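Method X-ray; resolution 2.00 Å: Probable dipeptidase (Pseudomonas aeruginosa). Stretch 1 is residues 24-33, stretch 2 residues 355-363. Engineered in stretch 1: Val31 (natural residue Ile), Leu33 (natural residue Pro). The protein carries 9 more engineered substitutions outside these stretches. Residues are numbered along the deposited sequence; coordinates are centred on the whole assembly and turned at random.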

ATOM      1  N   SER A  24       5.063 -14.292   8.450  1.00 14.55           N
ATOM      2  CA  SER A  24       5.437 -13.027   7.861  1.00 13.86           C
ATOM      3  C   SER A  24       4.283 -12.611   6.926  1.00 13.69           C
ATOM      4  O   SER A  24       3.653 -13.445   6.293  1.00 13.07           O
ATOM      5  CB  SER A  24       6.747 -13.159   7.106  1.00 14.15           C
ATOM      6  OG  SER A  24       6.738 -14.314   6.314  1.00 15.77           O
ATOM      7  N   PHE A  25       3.984 -11.321   6.893  1.00 13.03           N
ATOM      8  CA  PHE A  25       2.812 -10.829   6.195  1.00 12.37           C
ATOM      9  C   PHE A  25       3.159  -9.473   5.637  1.00 12.75           C
ATOM     10  O   PHE A  25       3.719  -8.646   6.339  1.00 13.35           O
ATOM     11  CB  PHE A  25       1.606 -10.733   7.130  1.00 11.58           C
ATOM     12  CG  PHE A  25       0.401 -10.073   6.503  1.00 12.94           C
ATOM     13  CD1 PHE A  25      -0.274 -10.678   5.443  1.00 11.26           C
ATOM     14  CD2 PHE A  25      -0.024  -8.820   6.939  1.00 12.05           C
ATOM     15  CE1 PHE A  25      -1.396 -10.061   4.854  1.00 15.46           C
ATOM     16  CE2 PHE A  25      -1.162  -8.202   6.358  1.00 11.79           C
ATOM     17  CZ  PHE A  25      -1.831  -8.823   5.322  1.00 12.65           C
ATOM     18  N   ASP A  26       2.847  -9.275   4.355  1.00 12.73           N
ATOM     19  CA  ASP A  26       3.118  -8.012   3.659  1.00 12.55           C
ATOM     20  C   ASP A  26       1.761  -7.413   3.276  1.00 12.17           C
ATOM     21  O   ASP A  26       1.040  -7.979   2.458  1.00 11.19           O
ATOM     22  CB  ASP A  26       3.980  -8.305   2.430  1.00 11.38           C
ATOM     23  CG  ASP A  26       4.331  -7.048   1.615  1.00 13.62           C
ATOM     24  OD1 ASP A  26       3.632  -6.011   1.704  1.00 15.93           O
ATOM     25  OD2 ASP A  26       5.312  -7.115   0.854  1.00 11.94           O
ATOM     26  N   SER A  27       1.415  -6.278   3.885  1.00 12.97           N
ATOM     27  CA  SER A  27       0.078  -5.721   3.759  1.00 13.74           C
ATOM     28  C   SER A  27      -0.166  -5.002   2.454  1.00 14.20           C
ATOM     29  O   SER A  27      -1.228  -4.409   2.276  1.00 14.00           O
ATOM     30  CB  SER A  27      -0.262  -4.800   4.959  1.00 14.72           C
ATOM     31  OG  SER A  27       0.746  -3.819   5.124  1.00 13.59           O
ATOM     32  N   ARG A  28       0.803  -5.020   1.531  1.00 14.23           N
ATOM     33  CA  ARG A  28       0.606  -4.309   0.262  1.00 13.24           C
ATOM     34  C   ARG A  28       1.485  -4.792  -0.907  1.00 12.83           C
ATOM     35  O   ARG A  28       2.636  -4.396  -1.052  1.00 12.84           O
ATOM     36  CB  ARG A  28       0.716  -2.786   0.473  1.00 14.12           C
ATOM     37  CG  ARG A  28       0.620  -1.963  -0.800  1.00 14.38           C
ATOM     38  CD  ARG A  28      -0.821  -1.789  -1.227  1.00 17.41           C
ATOM     39  NE  ARG A  28      -0.893  -0.890  -2.385  1.00 17.67           N
ATOM     40  CZ  ARG A  28      -1.561  -1.163  -3.506  1.00 18.12           C
ATOM     41  NH1 ARG A  28      -2.237  -2.320  -3.635  1.00 13.47           N
ATOM     42  NH2 ARG A  28      -1.537  -0.270  -4.489  1.00 16.08           N
ATOM     43  N   ILE A  29       0.914  -5.680  -1.706  1.00 13.03           N
ATOM     44  CA  ILE A  29       1.459  -6.102  -2.985  1.00 13.86           C
ATOM     45  C   ILE A  29       0.373  -5.987  -4.054  1.00 14.24           C
ATOM     46  O   ILE A  29      -0.794  -6.350  -3.845  1.00 13.53           O
ATOM     47  CB  ILE A  29       2.039  -7.558  -2.948  1.00 13.52           C
ATOM     48  CG1 ILE A  29       3.063  -7.682  -1.821  1.00 12.84           C
ATOM     49  CG2 ILE A  29       2.640  -7.976  -4.356  1.00 13.63           C
ATOM     50  CD1 ILE A  29       3.658  -9.083  -1.632  1.00 14.58           C
ATOM     51  N   THR A  30       0.758  -5.411  -5.180  1.00 14.61           N
ATOM     52  CA  THR A  30      -0.177  -5.199  -6.265  1.00 15.60           C
ATOM     53  C   THR A  30      -0.244  -6.448  -7.099  1.00 15.43           C
ATOM     54  O   THR A  30       0.777  -7.127  -7.306  1.00 15.34           O
ATOM     55  CB  THR A  30       0.250  -3.989  -7.134  1.00 15.56           C
ATOM     56  OG1 THR A  30       0.041  -2.811  -6.383  1.00 17.64           O
ATOM     57  CG2 THR A  30      -0.542  -3.894  -8.449  1.00 16.73           C
ATOM     58  N   VAL A  31      -1.449  -6.758  -7.564  1.00 16.36           N
ATOM     59  CA  VAL A  31      -1.672  -7.827  -8.563  1.00 16.85           C
ATOM     60  C   VAL A  31      -1.608  -7.204  -9.980  1.00 18.27           C
ATOM     61  O   VAL A  31      -2.469  -6.376 -10.333  1.00 17.80           O
ATOM     62  CB  VAL A  31      -3.077  -8.494  -8.362  1.00 18.05           C
ATOM     63  CG1 VAL A  31      -3.282  -9.698  -9.328  1.00 17.61           C
ATOM     64  CG2 VAL A  31      -3.315  -8.892  -6.909  1.00 15.39           C
ATOM     65  N   PRO A  32      -0.589  -7.598 -10.797  1.00 19.03           N
ATOM     66  CA  PRO A  32      -0.465  -7.181 -12.205  1.00 19.12           C
ATOM     67  C   PRO A  32      -1.626  -7.770 -12.991  1.00 18.86           C
ATOM     68  O   PRO A  32      -2.006  -8.932 -12.766  1.00 18.67           O
ATOM     69  CB  PRO A  32       0.864  -7.834 -12.652  1.00 19.35           C
ATOM     70  CG  PRO A  32       1.611  -8.108 -11.353  1.00 19.50           C
ATOM     71  CD  PRO A  32       0.504  -8.508 -10.412  1.00 19.45           C
ATOM     72  N   LEU A  33      -2.205  -6.992 -13.894  1.00 18.84           N
ATOM     73  CA  LEU A  33      -3.372  -7.482 -14.630  1.00 18.64           C
ATOM     74  C   LEU A  33      -3.109  -8.753 -15.479  1.00 18.59           C
ATOM     75  O   LEU A  33      -4.033  -9.464 -15.845  1.00 17.73           O
ATOM     76  CB  LEU A  33      -3.954  -6.358 -15.499  1.00 18.47           C
ATOM     77  CG  LEU A  33      -4.635  -5.293 -14.640  1.00 18.54           C
ATOM     78  CD1 LEU A  33      -4.735  -3.940 -15.376  1.00 18.20           C
ATOM     79  CD2 LEU A  33      -6.004  -5.813 -14.202  1.00 17.31           C
ATOM     80  N   GLY A 355       3.845  -2.388  11.649  1.00 10.46           N
ATOM     81  CA  GLY A 355       4.013  -3.547  10.742  1.00 10.85           C
ATOM     82  C   GLY A 355       4.881  -3.148   9.570  1.00 11.22           C
ATOM     83  O   GLY A 355       5.547  -2.125   9.625  1.00 11.04           O
ATOM     84  N   ILE A 356       4.846  -3.939   8.495  1.00 11.30           N
ATOM     85  CA  ILE A 356       5.791  -3.794   7.385  1.00 12.30           C
ATOM     86  C   ILE A 356       5.028  -4.063   6.106  1.00 11.71           C
ATOM     87  O   ILE A 356       4.143  -4.910   6.075  1.00 12.56           O
ATOM     88  CB  ILE A 356       7.002  -4.826   7.486  1.00 11.72           C
ATOM     89  CG1 ILE A 356       7.704  -4.720   8.850  1.00 11.39           C
ATOM     90  CG2 ILE A 356       8.021  -4.609   6.322  1.00 11.69           C
ATOM     91  CD1 ILE A 356       8.657  -5.913   9.172  1.00 12.43           C
ATOM     92  N   SER A 357       5.372  -3.343   5.050  1.00 12.96           N
ATOM     93  CA  SER A 357       4.747  -3.557   3.733  1.00 13.01           C
ATOM     94  C   SER A 357       5.753  -3.145   2.684  1.00 12.80           C
ATOM     95  O   SER A 357       6.660  -2.396   2.996  1.00 14.34           O
ATOM     96  CB  SER A 357       3.449  -2.792   3.588  1.00 12.23           C
ATOM     97  OG  SER A 357       3.631  -1.392   3.647  1.00 13.60           O
ATOM     98  N   SER A 358       5.598  -3.639   1.461  1.00 12.30           N
ATOM     99  CA  SER A 358       6.551  -3.365   0.367  1.00 13.05           C
ATOM    100  C   SER A 358       6.144  -2.355  -0.698  1.00 13.43           C
ATOM    101  O   SER A 358       6.986  -1.565  -1.194  1.00 13.40           O
ATOM    102  CB  SER A 358       6.852  -4.667  -0.363  1.00 13.06           C
ATOM    103  OG  SER A 358       5.673  -5.289  -0.837  1.00 13.38           O
ATOM    104  N   ASP A 359       4.862  -2.372  -1.027  1.00 13.20           N
ATOM    105  CA  ASP A 359       4.327  -1.720  -2.240  1.00 14.70           C
ATOM    106  C   ASP A 359       4.922  -2.406  -3.475  1.00 13.98           C
ATOM    107  O   ASP A 359       5.037  -1.799  -4.533  1.00 12.85           O
ATOM    108  CB  ASP A 359       4.599  -0.222  -2.269  1.00 15.16           C
ATOM    109  CG  ASP A 359       3.352   0.610  -2.681  1.00 18.03           C
ATOM    110  OD1 ASP A 359       2.355   0.057  -3.227  1.00 21.23           O
ATOM    111  OD2 ASP A 359       3.390   1.848  -2.464  1.00 21.64           O
ATOM    112  N   PHE A 360       5.239  -3.693  -3.332  1.00 12.84           N
ATOM    113  CA  PHE A 360       5.759  -4.456  -4.457  1.00 13.51           C
ATOM    114  C   PHE A 360       4.774  -4.367  -5.628  1.00 13.13           C
ATOM    115  O   PHE A 360       3.565  -4.302  -5.427  1.00 13.09           O
ATOM    116  CB  PHE A 360       6.067  -5.925  -4.076  1.00 12.35           C
ATOM    117  CG  PHE A 360       7.405  -6.136  -3.335  1.00 12.18           C
ATOM    118  CD1 PHE A 360       8.521  -5.333  -3.593  1.00  9.66           C
ATOM    119  CD2 PHE A 360       7.518  -7.142  -2.375  1.00  8.12           C
ATOM    120  CE1 PHE A 360       9.717  -5.521  -2.913  1.00  9.79           C
ATOM    121  CE2 PHE A 360       8.708  -7.349  -1.695  1.00 10.17           C
ATOM    122  CZ  PHE A 360       9.812  -6.524  -1.947  1.00 11.14           C
ATOM    123  N   ASN A 361       5.309  -4.403  -6.849  1.00 13.92           N
ATOM    124  CA  ASN A 361       4.528  -4.297  -8.107  1.00 14.31           C
ATOM    125  C   ASN A 361       3.802  -2.956  -8.313  1.00 14.59           C
ATOM    126  O   ASN A 361       3.059  -2.815  -9.269  1.00 14.05           O
ATOM    127  CB  ASN A 361       3.550  -5.483  -8.333  1.00 14.16           C
ATOM    128  CG  ASN A 361       4.254  -6.827  -8.521  1.00 15.72           C
ATOM    129  OD1 ASN A 361       5.391  -6.923  -9.044  1.00 16.43           O
ATOM    130  ND2 ASN A 361       3.583  -7.881  -8.094  1.00 11.75           N
ATOM    131  N   ASP A 362       4.017  -1.975  -7.434  1.00 15.22           N
ATOM    132  CA  ASP A 362       3.596  -0.615  -7.746  1.00 16.56           C
ATOM    133  C   ASP A 362       4.722   0.354  -7.385  1.00 16.50           C
ATOM    134  O   ASP A 362       4.461   1.451  -6.936  1.00 17.10           O
ATOM    135  CB  ASP A 362       2.242  -0.254  -7.087  1.00 17.12           C
ATOM    136  CG  ASP A 362       1.565   0.994  -7.724  1.00 20.09           C
ATOM    137  OD1 ASP A 362       1.807   1.315  -8.905  1.00 20.06           O
ATOM    138  OD2 ASP A 362       0.772   1.672  -7.025  1.00 25.32           O
ATOM    139  N   GLY A 363       5.987  -0.076  -7.558  1.00 16.04           N
ATOM    140  CA  GLY A 363       7.148   0.808  -7.358  1.00 14.86           C
ATOM    141  C   GLY A 363       7.955   0.635  -6.074  1.00 15.52           C
ATOM    142  O   GLY A 363       9.000   1.267  -5.913  1.00 15.50           O
TER
HETATM  143  O   HOH W   1       3.354  -7.096   8.667  1.00 17.93           O
HETATM  144  O   HOH W   2       0.202   2.020  -3.730  1.00 19.79           O
HETATM  145  O   HOH W   3      -2.058   0.153  -7.367  1.00 32.85           O
HETATM  146  O   HOH W   4       1.673  -2.351  -4.317  1.00 14.06           O

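The two stretches lie more than 300 residues apart in the sequence yet run side by side in the same direction, their end-to-end vectors only 2° apart. Little regular strand pairing joins them; the contact mixes a few backbone bonds with bonds and salt bridges made by side chains.

Ser24 is out of reach, and contact begins at Phe25, through its backbone. Its O accepts a hydrogen bond from water 1 at 2.8 Å, and the same water receives a weak one, 3.5 Å long, from Ile356 N. The water thus fills a gap where the two strands do not bond directly.

Asp26 is the first strong anchor. Its CA-to-CB bond points sideways, but with chi1 at t the carboxylate comes close to the other stretch, where its two oxygens serve different donors. OD1 accepts from Ser358 N at 3.1 Å, and OD2 from Ser358 OG in a very short bond of 2.5 Å. OD1 also takes a hydrogen bond from Arg28 N, 3.0 Å away, so one carboxylate braces the corner at Ser27 while holding the neighbouring chain. A short acidic side chain suits this place because it offers two acceptors to a cluster of donors. Serine suits position 358 equally well: while its hydroxyl donates to Asp26, its OG accepts from Phe360 N at 3.0 Å.

At the corner, Ser27 packs its OG 3.3 Å from Ser357 CB, a close fit that a small side chain permits. Its own N is buried without a partner.

Arg28 points toward stretch 2, and its length lets it reach two acids. Its NE forms a salt bridge with Asp359 OD1 at 3.5 Å, and its NH2 a long one with Asp362 OD2 at 3.9 Å. Water reinforces these loose pairings: water 2 accepts from Arg28 NH2 at 3.0 Å and donates to Asp359 OD1, also at 3.0 Å. The backbone adds a weak bond from Asp359 N to Arg28 O, 3.0 Å long but bent to 126°.

Ile29 supplies the apolar part of the contact. Its CG2 lies 4.0 Å from Phe360 CB, while its CD1 sits at the edge of the phenylalanine ring. A branched aliphatic chain fills this buried space without needing a polar partner.

Thr30 is held at both ends of its backbone. Its N donates to Phe360 O at 3.0 Å and a nearly straight 173°, and its O accepts from Asn361 ND2, also at 3.0 Å. The amide of Asn361 is well suited to this task, since it can donate to a main-chain carbonyl from within the type II turn running from Asp359 to Asp362. Thr30 OG1 donates to water 4 at 2.7 Å, and that water donates to Asp359 OD1 and Phe360 O.

The engineered Val31 points away and makes no contact. Pro32 closes the interface, its CG 3.8 Å from Asn361 ND2, and the engineered Leu33 lies beyond reach.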